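Local coordinates for putative phosphohistidine phosphatase, SixA (Nakamurella multipartita, PDB 4HBZ), which is a putative phosphohistidine phosphatase of the histidine phosphatase superfamily, probably removing phosphate groups through a phosphohistidine intermediate, at residues L24-A29 / G119-I124. Sequence-based numbering, arbitrary orientation.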
loop_
_atom_site.group_PDB
_atom_site.type_symbol
_atom_site.label_atom_id
_atom_site.label_comp_id
_atom_site.label_asym_id
_atom_site.label_seq_id
_atom_site.Cartn_x
_atom_site.Cartn_y
_atom_site.Cartn_z
ATOM N N LEU A 24 -0.073 1.325 -1.689
ATOM C CA LEU A 24 -0.733 0.430 -0.773
ATOM C C LEU A 24 -0.979 -0.903 -1.460
ATOM O O LEU A 24 -1.776 -0.943 -2.389
ATOM C CB LEU A 24 -2.031 1.023 -0.260
ATOM C CG LEU A 24 -2.000 2.313 0.530
ATOM C CD1 LEU A 24 -3.380 2.776 0.889
ATOM C CD2 LEU A 24 -1.083 2.129 1.752
HETATM N N MSE A 25 -0.309 -1.973 -1.033
HETATM C CA MSE A 25 -0.358 -3.265 -1.702
HETATM C C MSE A 25 -0.925 -4.297 -0.803
HETATM O O MSE A 25 -0.483 -4.466 0.342
HETATM C CB MSE A 25 1.065 -3.648 -2.149
HETATM C CG MSE A 25 1.016 -4.937 -2.952
HETATM SE SE MSE A 25 2.756 -5.241 -3.822
HETATM C CE MSE A 25 2.187 -6.798 -4.930
ATOM N N ARG A 26 -1.820 -5.094 -1.361
ATOM C CA ARG A 26 -2.258 -6.339 -0.704
ATOM C C ARG A 26 -1.347 -7.475 -1.178
ATOM O O ARG A 26 -1.065 -7.600 -2.379
ATOM C CB ARG A 26 -3.721 -6.642 -1.078
ATOM C CG ARG A 26 -4.223 -7.944 -0.478
ATOM C CD ARG A 26 -5.637 -8.226 -0.926
ATOM N NE ARG A 26 -6.141 -9.456 -0.330
ATOM C CZ ARG A 26 -7.359 -9.952 -0.579
ATOM N NH1 ARG A 26 -8.194 -9.343 -1.367
ATOM N NH2 ARG A 26 -7.756 -11.045 0.074
ATOM N N HIS A 27 -0.868 -8.283 -0.247
ATOM C CA HIS A 27 -0.019 -9.415 -0.603
ATOM C C HIS A 27 -0.675 -10.258 -1.702
ATOM O O HIS A 27 -1.900 -10.343 -1.819
ATOM C CB HIS A 27 0.297 -10.306 0.602
ATOM C CG HIS A 27 -0.889 -10.980 1.181
ATOM N ND1 HIS A 27 -1.473 -12.096 0.621
ATOM C CD2 HIS A 27 -1.643 -10.658 2.268
ATOM C CE1 HIS A 27 -2.533 -12.421 1.328
ATOM N NE2 HIS A 27 -2.654 -11.573 2.337
ATOM N N ALA A 28 0.188 -10.957 -2.416
ATOM C CA ALA A 28 -0.268 -11.857 -3.476
ATOM C C ALA A 28 -0.815 -13.152 -2.915
ATOM O O ALA A 28 -0.759 -13.422 -1.715
ATOM C CB ALA A 28 0.828 -12.078 -4.465
ATOM N N ALA A 29 -1.432 -13.937 -3.784
ATOM C CA ALA A 29 -2.201 -15.118 -3.384
ATOM C C ALA A 29 -1.347 -16.120 -2.628
ATOM O O ALA A 29 -0.190 -16.415 -3.030
ATOM C CB ALA A 29 -2.835 -15.759 -4.595
ATOM N N GLY A 119 0.587 -5.225 2.961
ATOM C CA GLY A 119 -0.239 -5.755 4.024
ATOM C C GLY A 119 -1.384 -6.617 3.554
ATOM O O GLY A 119 -1.311 -7.302 2.541
ATOM N N HIS A 120 -2.475 -6.593 4.336
ATOM C CA HIS A 120 -3.578 -7.514 4.176
ATOM C C HIS A 120 -4.898 -6.770 3.943
ATOM O O HIS A 120 -5.090 -5.659 4.476
ATOM C CB HIS A 120 -3.774 -8.330 5.486
ATOM C CG HIS A 120 -2.539 -9.050 5.945
ATOM N ND1 HIS A 120 -2.298 -10.360 5.596
ATOM C CD2 HIS A 120 -1.439 -8.624 6.621
ATOM C CE1 HIS A 120 -1.105 -10.722 6.071
ATOM N NE2 HIS A 120 -0.578 -9.696 6.709
ATOM N N ALA A 121 -5.805 -7.363 3.197
ATOM C CA ALA A 121 -7.178 -6.956 3.191
ATOM C C ALA A 121 -7.876 -7.448 4.440
ATOM O O ALA A 121 -7.486 -8.457 4.974
ATOM C CB ALA A 121 -7.888 -7.468 1.979
ATOM N N PRO A 122 -8.918 -6.740 4.920
ATOM C CA PRO A 122 -9.569 -5.585 4.334
ATOM C C PRO A 122 -8.871 -4.270 4.623
ATOM O O PRO A 122 -9.234 -3.191 4.076
ATOM C CB PRO A 122 -10.951 -5.613 4.987
ATOM C CG PRO A 122 -10.701 -6.272 6.328
ATOM C CD PRO A 122 -9.697 -7.331 6.026
ATOM N N THR A 123 -7.856 -4.261 5.494
ATOM C CA THR A 123 -7.320 -2.996 5.930
ATOM C C THR A 123 -6.653 -2.189 4.809
ATOM O O THR A 123 -6.796 -0.989 4.760
ATOM C CB THR A 123 -6.283 -3.221 7.080
ATOM O OG1 THR A 123 -7.025 -3.723 8.204
ATOM C CG2 THR A 123 -5.486 -1.958 7.446
ATOM N N ILE A 124 -5.956 -2.860 3.915
ATOM C CA ILE A 124 -5.242 -2.117 2.876
ATOM C C ILE A 124 -6.200 -1.264 2.009
ATOM O O ILE A 124 -6.033 -0.036 1.888
ATOM C CB ILE A 124 -4.316 -3.033 2.079
ATOM C CG1 ILE A 124 -3.038 -3.404 2.881
ATOM C CG2 ILE A 124 -3.931 -2.430 0.720
ATOM C CD1 ILE A 124 -2.004 -2.305 3.094
HETATM O O HOH W 1 -5.203 -10.132 2.474
#
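H27 and H120 bring their imidazoles together where two neighbouring parallel strands end. Backbone bonds set the register: G119 N donates to M25 O at 2.9 Å, and H27 N returns a bond to G119 O with an N-H...O angle of 165°, so G119 is gripped through both its N and its O. Followed outward, the H27 side chain first places CB and CG beside G119 O. Its chi1 of 65° puts CG between the backbone N and the carbonyl carbon, and the ring directs ND1 to A28 O and CD2 toward G119 and H120. H27 ND1 donates almost straight to A28 O at 2.8 Å, with the acceptor in the ring plane; this bond fixes the ring's rotation. H27 CD2 lies 3.4 Å from G119 O and equally far from H120 ND1, which comes to the H27 ring edge near its plane. At the tip, H27 NE2 lies 3.5 Å from the same H120 ND1 and 2.9 Å from a water. The two ring planes are inclined at 65°, an oblique pair, while S69 OG holds H120 NE2. An alanine in place of H27 would probably leave A28 O without its imidazole donor and open a gap beside H120 ND1. The extended R26 side chain runs past A121, whose CB sits over one guanidinium face, 3.5 Å from R26 NE; the same water accepts from both R26 NE and A121 N, and F154 O takes R26 NH1. Deeper in, I124 CG2 packs 4.1 Å from L24 CB. An Arg-His pair at the end of the first strand, the arginine its last residue and the histidine just beyond, facing a second histidine after a parallel strand, is characteristic of the histidine phosphatase fold, consistent with H27 as the phosphate-accepting residue and H120 as its active-site companion.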